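Local coordinates for ribonucleoside-diphosphate reductase small chain 2 (Saccharomyces cerevisiae, PDB 1JK0), which forms part of the small subunit of ribonucleotide reductase, which makes deoxyribonucleotides for DNA synthesis, and is required for folding of its partner RNR2 and assembly with the large subunits, at residues Trp57-Phe71 / Ile126-Phe139. Residues are numbered along the deposited sequence; the frame is centred on the assembly and turned at random.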
ATOM      1  N   TRP B  57      -4.402  15.537   0.977  1.00 23.09           N
ATOM      2  CA  TRP B  57      -4.998  16.284   2.079  1.00 22.69           C
ATOM      3  C   TRP B  57      -5.619  15.287   3.066  1.00 23.44           C
ATOM      4  O   TRP B  57      -5.787  14.097   2.756  1.00 21.82           O
ATOM      5  CB  TRP B  57      -6.069  17.252   1.564  1.00 22.57           C
ATOM      6  CG  TRP B  57      -7.164  16.601   0.760  1.00 26.64           C
ATOM      7  CD1 TRP B  57      -7.092  16.169  -0.538  1.00 27.15           C
ATOM      8  CD2 TRP B  57      -8.492  16.286   1.215  1.00 26.98           C
ATOM      9  NE1 TRP B  57      -8.292  15.609  -0.915  1.00 28.13           N
ATOM     10  CE2 TRP B  57      -9.167  15.671   0.138  1.00 27.57           C
ATOM     11  CE3 TRP B  57      -9.175  16.466   2.431  1.00 25.08           C
ATOM     12  CZ2 TRP B  57     -10.499  15.237   0.239  1.00 28.47           C
ATOM     13  CZ3 TRP B  57     -10.491  16.036   2.533  1.00 25.16           C
ATOM     14  CH2 TRP B  57     -11.143  15.429   1.440  1.00 28.12           C
ATOM     15  N   THR B  58      -5.963  15.764   4.255  1.00 23.04           N
ATOM     16  CA  THR B  58      -6.541  14.884   5.258  1.00 24.80           C
ATOM     17  C   THR B  58      -7.786  15.476   5.928  1.00 27.35           C
ATOM     18  O   THR B  58      -8.126  16.647   5.720  1.00 27.93           O
ATOM     19  CB  THR B  58      -5.508  14.561   6.333  1.00 24.78           C
ATOM     20  OG1 THR B  58      -5.086  15.776   6.970  1.00 24.45           O
ATOM     21  CG2 THR B  58      -4.297  13.851   5.705  1.00 23.86           C
ATOM     22  N   ALA B  59      -8.486  14.659   6.707  1.00 28.42           N
ATOM     23  CA  ALA B  59      -9.679  15.124   7.398  1.00 30.41           C
ATOM     24  C   ALA B  59      -9.303  16.272   8.368  1.00 31.34           C
ATOM     25  O   ALA B  59     -10.018  17.279   8.477  1.00 31.32           O
ATOM     26  CB  ALA B  59     -10.325  13.954   8.145  1.00 28.85           C
ATOM     27  N   GLU B  60      -8.166  16.123   9.045  1.00 31.15           N
ATOM     28  CA  GLU B  60      -7.695  17.136   9.983  1.00 31.76           C
ATOM     29  C   GLU B  60      -7.575  18.508   9.333  1.00 33.83           C
ATOM     30  O   GLU B  60      -7.785  19.520   9.983  1.00 35.42           O
ATOM     31  CB  GLU B  60      -6.328  16.758  10.566  1.00 30.22           C
ATOM     32  CG  GLU B  60      -6.333  15.649  11.613  1.00 30.80           C
ATOM     33  CD  GLU B  60      -6.619  14.273  11.041  1.00 32.36           C
ATOM     34  OE1 GLU B  60      -6.660  13.309  11.835  1.00 32.45           O
ATOM     35  OE2 GLU B  60      -6.799  14.147   9.806  1.00 31.73           O
ATOM     36  N   GLU B  61      -7.222  18.545   8.054  1.00 35.53           N
ATOM     37  CA  GLU B  61      -7.076  19.816   7.346  1.00 36.97           C
ATOM     38  C   GLU B  61      -8.426  20.450   7.058  1.00 38.33           C
ATOM     39  O   GLU B  61      -8.514  21.470   6.370  1.00 39.03           O
ATOM     40  CB  GLU B  61      -6.291  19.621   6.037  1.00 36.19           C
ATOM     41  CG  GLU B  61      -4.783  19.585   6.247  1.00 35.96           C
ATOM     42  CD  GLU B  61      -3.980  19.493   4.960  1.00 36.97           C
ATOM     43  OE1 GLU B  61      -2.774  19.818   5.006  1.00 39.85           O
ATOM     44  OE2 GLU B  61      -4.529  19.096   3.911  1.00 37.32           O
ATOM     45  N   ILE B  62      -9.476  19.836   7.598  1.00 40.37           N
ATOM     46  CA  ILE B  62     -10.838  20.317   7.421  1.00 42.82           C
ATOM     47  C   ILE B  62     -11.463  20.693   8.752  1.00 44.34           C
ATOM     48  O   ILE B  62     -11.405  19.922   9.710  1.00 44.68           O
ATOM     49  CB  ILE B  62     -11.715  19.250   6.761  1.00 44.24           C
ATOM     50  CG1 ILE B  62     -11.348  19.132   5.285  1.00 45.98           C
ATOM     51  CG2 ILE B  62     -13.183  19.602   6.923  1.00 43.49           C
ATOM     52  CD1 ILE B  62     -12.151  18.095   4.531  1.00 49.87           C
ATOM     53  N   GLU B  63     -12.061  21.880   8.799  1.00 45.79           N
ATOM     54  CA  GLU B  63     -12.715  22.377  10.005  1.00 47.40           C
ATOM     55  C   GLU B  63     -14.246  22.316   9.916  1.00 49.28           C
ATOM     56  O   GLU B  63     -14.866  22.984   9.086  1.00 48.84           O
ATOM     57  CB  GLU B  63     -12.295  23.822  10.277  1.00 46.20           C
ATOM     58  CG  GLU B  63     -12.806  24.342  11.597  1.00 45.74           C
ATOM     59  CD  GLU B  63     -12.187  23.612  12.767  1.00 47.01           C
ATOM     60  OE1 GLU B  63     -11.061  23.976  13.168  1.00 46.93           O
ATOM     61  OE2 GLU B  63     -12.818  22.661  13.275  1.00 48.98           O
ATOM     62  N   LEU B  64     -14.856  21.506  10.770  1.00 51.46           N
ATOM     63  CA  LEU B  64     -16.306  21.398  10.779  1.00 54.82           C
ATOM     64  C   LEU B  64     -16.844  22.188  11.957  1.00 57.03           C
ATOM     65  O   LEU B  64     -18.047  22.413  12.072  1.00 57.06           O
ATOM     66  CB  LEU B  64     -16.741  19.946  10.909  1.00 54.31           C
ATOM     67  CG  LEU B  64     -16.446  19.040   9.724  1.00 53.96           C
ATOM     68  CD1 LEU B  64     -17.129  17.699   9.971  1.00 53.29           C
ATOM     69  CD2 LEU B  64     -16.951  19.687   8.437  1.00 52.91           C
ATOM     70  N   ALA B  65     -15.946  22.584  12.849  1.00 59.22           N
ATOM     71  CA  ALA B  65     -16.356  23.361  14.001  1.00 62.36           C
ATOM     72  C   ALA B  65     -16.840  24.663  13.401  1.00 63.83           C
ATOM     73  O   ALA B  65     -16.370  25.066  12.338  1.00 63.64           O
ATOM     74  CB  ALA B  65     -15.168  23.608  14.931  1.00 62.72           C
ATOM     75  N   LYS B  66     -17.781  25.318  14.066  1.00 64.81           N
ATOM     76  CA  LYS B  66     -18.295  26.571  13.545  1.00 66.47           C
ATOM     77  C   LYS B  66     -18.692  26.420  12.079  1.00 66.61           C
ATOM     78  O   LYS B  66     -18.593  27.358  11.289  1.00 64.88           O
ATOM     79  CB  LYS B  66     -17.249  27.681  13.703  1.00 67.46           C
ATOM     80  CG  LYS B  66     -17.248  28.349  15.080  1.00 67.36           C
ATOM     81  CD  LYS B  66     -18.620  28.948  15.411  1.00 66.82           C
ATOM     82  CE  LYS B  66     -19.104  29.895  14.319  1.00 66.06           C
ATOM     83  NZ  LYS B  66     -20.463  30.427  14.604  1.00 66.63           N
ATOM     84  N   ASP B  67     -19.118  25.212  11.732  1.00 68.51           N
ATOM     85  CA  ASP B  67     -19.575  24.880  10.383  1.00 70.67           C
ATOM     86  C   ASP B  67     -20.889  24.140  10.608  1.00 71.76           C
ATOM     87  O   ASP B  67     -21.729  24.046   9.718  1.00 71.74           O
ATOM     88  CB  ASP B  67     -18.574  23.956   9.669  1.00 70.49           C
ATOM     89  CG  ASP B  67     -19.005  23.603   8.249  1.00 70.35           C
ATOM     90  OD1 ASP B  67     -18.943  24.482   7.366  1.00 71.36           O
ATOM     91  OD2 ASP B  67     -19.414  22.448   8.012  1.00 68.98           O
ATOM     92  N   THR B  68     -21.038  23.625  11.827  1.00 73.70           N
ATOM     93  CA  THR B  68     -22.219  22.884  12.261  1.00 75.13           C
ATOM     94  C   THR B  68     -23.307  23.872  12.671  1.00 75.74           C
ATOM     95  O   THR B  68     -24.449  23.492  12.930  1.00 75.64           O
ATOM     96  CB  THR B  68     -21.894  21.992  13.484  1.00 75.67           C
ATOM     97  OG1 THR B  68     -20.744  21.183  13.201  1.00 76.82           O
ATOM     98  CG2 THR B  68     -23.074  21.088  13.817  1.00 76.54           C
ATOM     99  N   GLU B  69     -22.939  25.143  12.742  1.00 77.03           N
ATOM    100  CA  GLU B  69     -23.887  26.176  13.119  1.00 78.41           C
ATOM    101  C   GLU B  69     -24.896  26.294  11.993  1.00 79.12           C
ATOM    102  O   GLU B  69     -26.103  26.281  12.218  1.00 79.59           O
ATOM    103  CB  GLU B  69     -23.174  27.521  13.304  1.00 79.43           C
ATOM    104  CG  GLU B  69     -21.966  27.499  14.234  1.00 80.57           C
ATOM    105  CD  GLU B  69     -22.310  27.054  15.643  1.00 81.26           C
ATOM    106  OE1 GLU B  69     -23.189  27.682  16.275  1.00 82.42           O
ATOM    107  OE2 GLU B  69     -21.695  26.078  16.122  1.00 81.13           O
ATOM    108  N   ASP B  70     -24.377  26.392  10.773  1.00 79.94           N
ATOM    109  CA  ASP B  70     -25.201  26.541   9.583  1.00 80.73           C
ATOM    110  C   ASP B  70     -25.912  25.261   9.140  1.00 81.29           C
ATOM    111  O   ASP B  70     -26.546  25.232   8.086  1.00 82.00           O
ATOM    112  CB  ASP B  70     -24.346  27.097   8.438  1.00 80.46           C
ATOM    113  CG  ASP B  70     -23.740  28.452   8.771  1.00 80.43           C
ATOM    114  OD1 ASP B  70     -23.004  28.542   9.777  1.00 78.97           O
ATOM    115  OD2 ASP B  70     -24.003  29.426   8.034  1.00 80.41           O
ATOM    116  N   PHE B  71     -25.812  24.205   9.940  1.00 81.92           N
ATOM    117  CA  PHE B  71     -26.474  22.942   9.613  1.00 82.34           C
ATOM    118  C   PHE B  71     -27.872  22.917  10.217  1.00 82.85           C
ATOM    119  O   PHE B  71     -28.865  22.795   9.497  1.00 82.33           O
ATOM    120  CB  PHE B  71     -25.673  21.753  10.152  1.00 82.27           C
ATOM    121  CG  PHE B  71     -26.434  20.453  10.145  1.00 82.82           C
ATOM    122  CD1 PHE B  71     -26.847  19.875   8.947  1.00 83.08           C
ATOM    123  CD2 PHE B  71     -26.746  19.808  11.343  1.00 82.44           C
ATOM    124  CE1 PHE B  71     -27.562  18.670   8.942  1.00 82.79           C
ATOM    125  CE2 PHE B  71     -27.459  18.607  11.348  1.00 82.16           C
ATOM    126  CZ  PHE B  71     -27.867  18.038  10.145  1.00 82.35           C
ATOM    127  N   ILE B 126      -9.734   8.345   3.430  1.00 23.75           N
ATOM    128  CA  ILE B 126      -9.790   9.648   4.070  1.00 22.77           C
ATOM    129  C   ILE B 126     -11.182  10.243   3.785  1.00 25.06           C
ATOM    130  O   ILE B 126     -11.782  10.893   4.656  1.00 25.75           O
ATOM    131  CB  ILE B 126      -8.678  10.568   3.524  1.00 22.24           C
ATOM    132  CG1 ILE B 126      -7.309  10.044   3.989  1.00 23.17           C
ATOM    133  CG2 ILE B 126      -8.895  12.016   3.991  1.00 21.27           C
ATOM    134  CD1 ILE B 126      -6.098  10.754   3.380  1.00 20.26           C
ATOM    135  N   TYR B 127     -11.706  10.006   2.580  1.00 24.17           N
ATOM    136  CA  TYR B 127     -13.033  10.517   2.240  1.00 24.80           C
ATOM    137  C   TYR B 127     -14.023   9.822   3.175  1.00 25.69           C
ATOM    138  O   TYR B 127     -14.877  10.457   3.775  1.00 22.73           O
ATOM    139  CB  TYR B 127     -13.400  10.203   0.778  1.00 24.33           C
ATOM    140  CG  TYR B 127     -12.437  10.744  -0.255  1.00 25.22           C
ATOM    141  CD1 TYR B 127     -12.323  10.145  -1.516  1.00 22.20           C
ATOM    142  CD2 TYR B 127     -11.605  11.828   0.040  1.00 24.67           C
ATOM    143  CE1 TYR B 127     -11.409  10.603  -2.439  1.00 22.10           C
ATOM    144  CE2 TYR B 127     -10.682  12.290  -0.885  1.00 25.18           C
ATOM    145  CZ  TYR B 127     -10.583  11.674  -2.121  1.00 25.37           C
ATOM    146  OH  TYR B 127      -9.626  12.117  -3.022  1.00 26.07           O
ATOM    147  N   SER B 128     -13.879   8.506   3.300  1.00 28.35           N
ATOM    148  CA  SER B 128     -14.762   7.728   4.137  1.00 29.92           C
ATOM    149  C   SER B 128     -14.719   8.223   5.585  1.00 31.25           C
ATOM    150  O   SER B 128     -15.663   8.014   6.341  1.00 32.42           O
ATOM    151  CB  SER B 128     -14.380   6.251   4.049  1.00 30.37           C
ATOM    152  OG  SER B 128     -15.465   5.414   4.447  1.00 34.24           O
ATOM    153  N   GLU B 129     -13.626   8.877   5.969  1.00 33.05           N
ATOM    154  CA  GLU B 129     -13.496   9.411   7.326  1.00 33.91           C
ATOM    155  C   GLU B 129     -14.139  10.781   7.418  1.00 34.63           C
ATOM    156  O   GLU B 129     -14.964  11.022   8.289  1.00 34.90           O
ATOM    157  CB  GLU B 129     -12.032   9.569   7.756  1.00 34.40           C
ATOM    158  CG  GLU B 129     -11.913  10.054   9.211  1.00 33.97           C
ATOM    159  CD  GLU B 129     -10.498  10.374   9.645  1.00 34.12           C
ATOM    160  OE1 GLU B 129      -9.562   9.655   9.254  1.00 34.33           O
ATOM    161  OE2 GLU B 129     -10.319  11.338  10.414  1.00 36.68           O
ATOM    162  N   VAL B 130     -13.745  11.690   6.533  1.00 35.42           N
ATOM    163  CA  VAL B 130     -14.324  13.016   6.578  1.00 38.79           C
ATOM    164  C   VAL B 130     -15.842  12.904   6.524  1.00 40.48           C
ATOM    165  O   VAL B 130     -16.533  13.550   7.309  1.00 41.22           O
ATOM    166  CB  VAL B 130     -13.780  13.924   5.440  1.00 38.16           C
ATOM    167  CG1 VAL B 130     -13.756  13.182   4.152  1.00 40.56           C
ATOM    168  CG2 VAL B 130     -14.634  15.166   5.306  1.00 38.20           C
ATOM    169  N   TYR B 131     -16.365  12.067   5.630  1.00 42.58           N
ATOM    170  CA  TYR B 131     -17.809  11.900   5.531  1.00 44.14           C
ATOM    171  C   TYR B 131     -18.353  11.535   6.894  1.00 46.30           C
ATOM    172  O   TYR B 131     -19.282  12.171   7.386  1.00 47.07           O
ATOM    173  CB  TYR B 131     -18.196  10.794   4.547  1.00 44.87           C
ATOM    174  CG  TYR B 131     -18.131  11.182   3.092  1.00 44.64           C
ATOM    175  CD1 TYR B 131     -18.560  12.430   2.667  1.00 44.67           C
ATOM    176  CD2 TYR B 131     -17.658  10.288   2.138  1.00 45.27           C
ATOM    177  CE1 TYR B 131     -18.520  12.782   1.320  1.00 47.35           C
ATOM    178  CE2 TYR B 131     -17.617  10.626   0.789  1.00 46.16           C
ATOM    179  CZ  TYR B 131     -18.047  11.875   0.381  1.00 46.75           C
ATOM    180  OH  TYR B 131     -18.021  12.212  -0.963  1.00 47.14           O
ATOM    181  N   SER B 132     -17.773  10.510   7.506  1.00 48.31           N
ATOM    182  CA  SER B 132     -18.225  10.076   8.819  1.00 50.66           C
ATOM    183  C   SER B 132     -18.232  11.232   9.815  1.00 52.56           C
ATOM    184  O   SER B 132     -19.225  11.445  10.505  1.00 54.42           O
ATOM    185  CB  SER B 132     -17.346   8.939   9.339  1.00 51.18           C
ATOM    186  OG  SER B 132     -17.521   7.756   8.572  1.00 51.90           O
ATOM    187  N   MET B 133     -17.136  11.983   9.885  1.00 53.92           N
ATOM    188  CA  MET B 133     -17.046  13.116  10.803  1.00 54.84           C
ATOM    189  C   MET B 133     -18.256  14.031  10.699  1.00 55.05           C
ATOM    190  O   MET B 133     -18.733  14.548  11.705  1.00 55.30           O
ATOM    191  CB  MET B 133     -15.797  13.945  10.522  1.00 54.90           C
ATOM    192  CG  MET B 133     -14.528  13.149  10.469  1.00 55.46           C
ATOM    193  SD  MET B 133     -13.145  14.197  10.836  1.00 56.98           S
ATOM    194  CE  MET B 133     -13.340  15.439   9.583  1.00 56.27           C
ATOM    195  N   MET B 134     -18.741  14.244   9.480  1.00 55.46           N
ATOM    196  CA  MET B 134     -19.894  15.105   9.268  1.00 57.30           C
ATOM    197  C   MET B 134     -21.119  14.438   9.888  1.00 58.47           C
ATOM    198  O   MET B 134     -21.885  15.064  10.624  1.00 58.93           O
ATOM    199  CB  MET B 134     -20.090  15.345   7.771  1.00 56.71           C
ATOM    200  CG  MET B 134     -18.801  15.758   7.082  1.00 56.52           C
ATOM    201  SD  MET B 134     -18.999  16.421   5.426  1.00 57.62           S
ATOM    202  CE  MET B 134     -18.380  18.091   5.681  1.00 57.17           C
ATOM    203  N   VAL B 135     -21.282  13.158   9.594  1.00 59.23           N
ATOM    204  CA  VAL B 135     -22.381  12.378  10.139  1.00 60.64           C
ATOM    205  C   VAL B 135     -22.346  12.476  11.675  1.00 62.00           C
ATOM    206  O   VAL B 135     -23.385  12.440  12.331  1.00 62.43           O
ATOM    207  CB  VAL B 135     -22.260  10.887   9.680  1.00 59.85           C
ATOM    208  CG1 VAL B 135     -23.144   9.990  10.522  1.00 58.34           C
ATOM    209  CG2 VAL B 135     -22.642  10.768   8.209  1.00 57.55           C
ATOM    210  N   ASP B 136     -21.146  12.633  12.235  1.00 62.38           N
ATOM    211  CA  ASP B 136     -20.962  12.717  13.685  1.00 63.19           C
ATOM    212  C   ASP B 136     -21.187  14.130  14.262  1.00 64.14           C
ATOM    213  O   ASP B 136     -21.951  14.311  15.212  1.00 63.62           O
ATOM    214  CB  ASP B 136     -19.551  12.228  14.048  1.00 61.87           C
ATOM    215  CG  ASP B 136     -19.444  11.748  15.489  1.00 62.21           C
ATOM    216  OD1 ASP B 136     -19.949  10.644  15.797  1.00 62.15           O
ATOM    217  OD2 ASP B 136     -18.855  12.478  16.314  1.00 61.98           O
ATOM    218  N   ALA B 137     -20.523  15.129  13.691  1.00 65.35           N
ATOM    219  CA  ALA B 137     -20.655  16.500  14.176  1.00 66.50           C
ATOM    220  C   ALA B 137     -22.032  17.081  13.904  1.00 67.00           C
ATOM    221  O   ALA B 137     -22.474  18.013  14.580  1.00 66.68           O
ATOM    222  CB  ALA B 137     -19.591  17.382  13.532  1.00 67.12           C
ATOM    223  N   PHE B 138     -22.712  16.526  12.916  1.00 67.77           N
ATOM    224  CA  PHE B 138     -24.024  17.023  12.544  1.00 68.96           C
ATOM    225  C   PHE B 138     -25.172  16.256  13.171  1.00 70.02           C
ATOM    226  O   PHE B 138     -25.895  16.786  14.012  1.00 70.22           O
ATOM    227  CB  PHE B 138     -24.163  17.006  11.022  1.00 69.24           C
ATOM    228  CG  PHE B 138     -23.162  17.877  10.309  1.00 69.83           C
ATOM    229  CD1 PHE B 138     -23.121  17.911   8.919  1.00 70.16           C
ATOM    230  CD2 PHE B 138     -22.282  18.685  11.021  1.00 69.72           C
ATOM    231  CE1 PHE B 138     -22.225  18.736   8.254  1.00 69.78           C
ATOM    232  CE2 PHE B 138     -21.384  19.510  10.365  1.00 69.64           C
ATOM    233  CZ  PHE B 138     -21.356  19.537   8.978  1.00 69.69           C
ATOM    234  N   PHE B 139     -25.333  15.005  12.760  1.00 71.35           N
ATOM    235  CA  PHE B 139     -26.412  14.167  13.258  1.00 72.90           C
ATOM    236  C   PHE B 139     -26.066  13.462  14.561  1.00 74.95           C
ATOM    237  O   PHE B 139     -26.465  12.319  14.787  1.00 75.33           O
ATOM    238  CB  PHE B 139     -26.789  13.144  12.190  1.00 72.34           C
ATOM    239  CG  PHE B 139     -27.101  13.760  10.856  1.00 73.02           C
ATOM    240  CD1 PHE B 139     -26.126  14.459  10.153  1.00 73.60           C
ATOM    241  CD2 PHE B 139     -28.378  13.675  10.319  1.00 73.23           C
ATOM    242  CE1 PHE B 139     -26.418  15.066   8.940  1.00 74.05           C
ATOM    243  CE2 PHE B 139     -28.681  14.278   9.108  1.00 73.61           C
ATOM    244  CZ  PHE B 139     -27.699  14.976   8.417  1.00 74.32           C
TER
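With CG of Phe71 trans to the backbone N (chi1 166°) and that of Phe138 turned beside its own N, the two rings meet as an offset stack. Their centroids lie 5.0 Å apart and their planes are 17° from parallel. The offset places CB of Phe138 over the Phe71 face, a CH-pi contact 3.8 Å from the ring centroid. CZ of Phe71 in turn lies over a face of Phe139, completing an aromatic cluster with Phe71 and Phe138. Thr68 OG1, hydrogen-bonded to Leu64 O, and Asp67 OD2 border the Phe138 ring at its edge, while Asp67 OD1 accepts a bond from Gly208 N. Without the Phe71 ring, as with an alanine here, Phe138 and Phe139 would probably lose their shared partner and a gap would open between loop and helix. Further along, Leu64 straddles the helix surface, CD1 on Met133 CB (4.0 Å) and CD2 on the Met134 methyl, and Ala59 CB packs against Met133 CE. At the far end Trp57 NE1 and Tyr127 OH both hydrogen-bond OD2 of Asp219 on helix 207-232. Direct contact between the loop and the helix carrying Tyr131, the predicted active-site residue, is thus apolar and aromatic, with the Asp219 carboxylate as an indirect polar bridge.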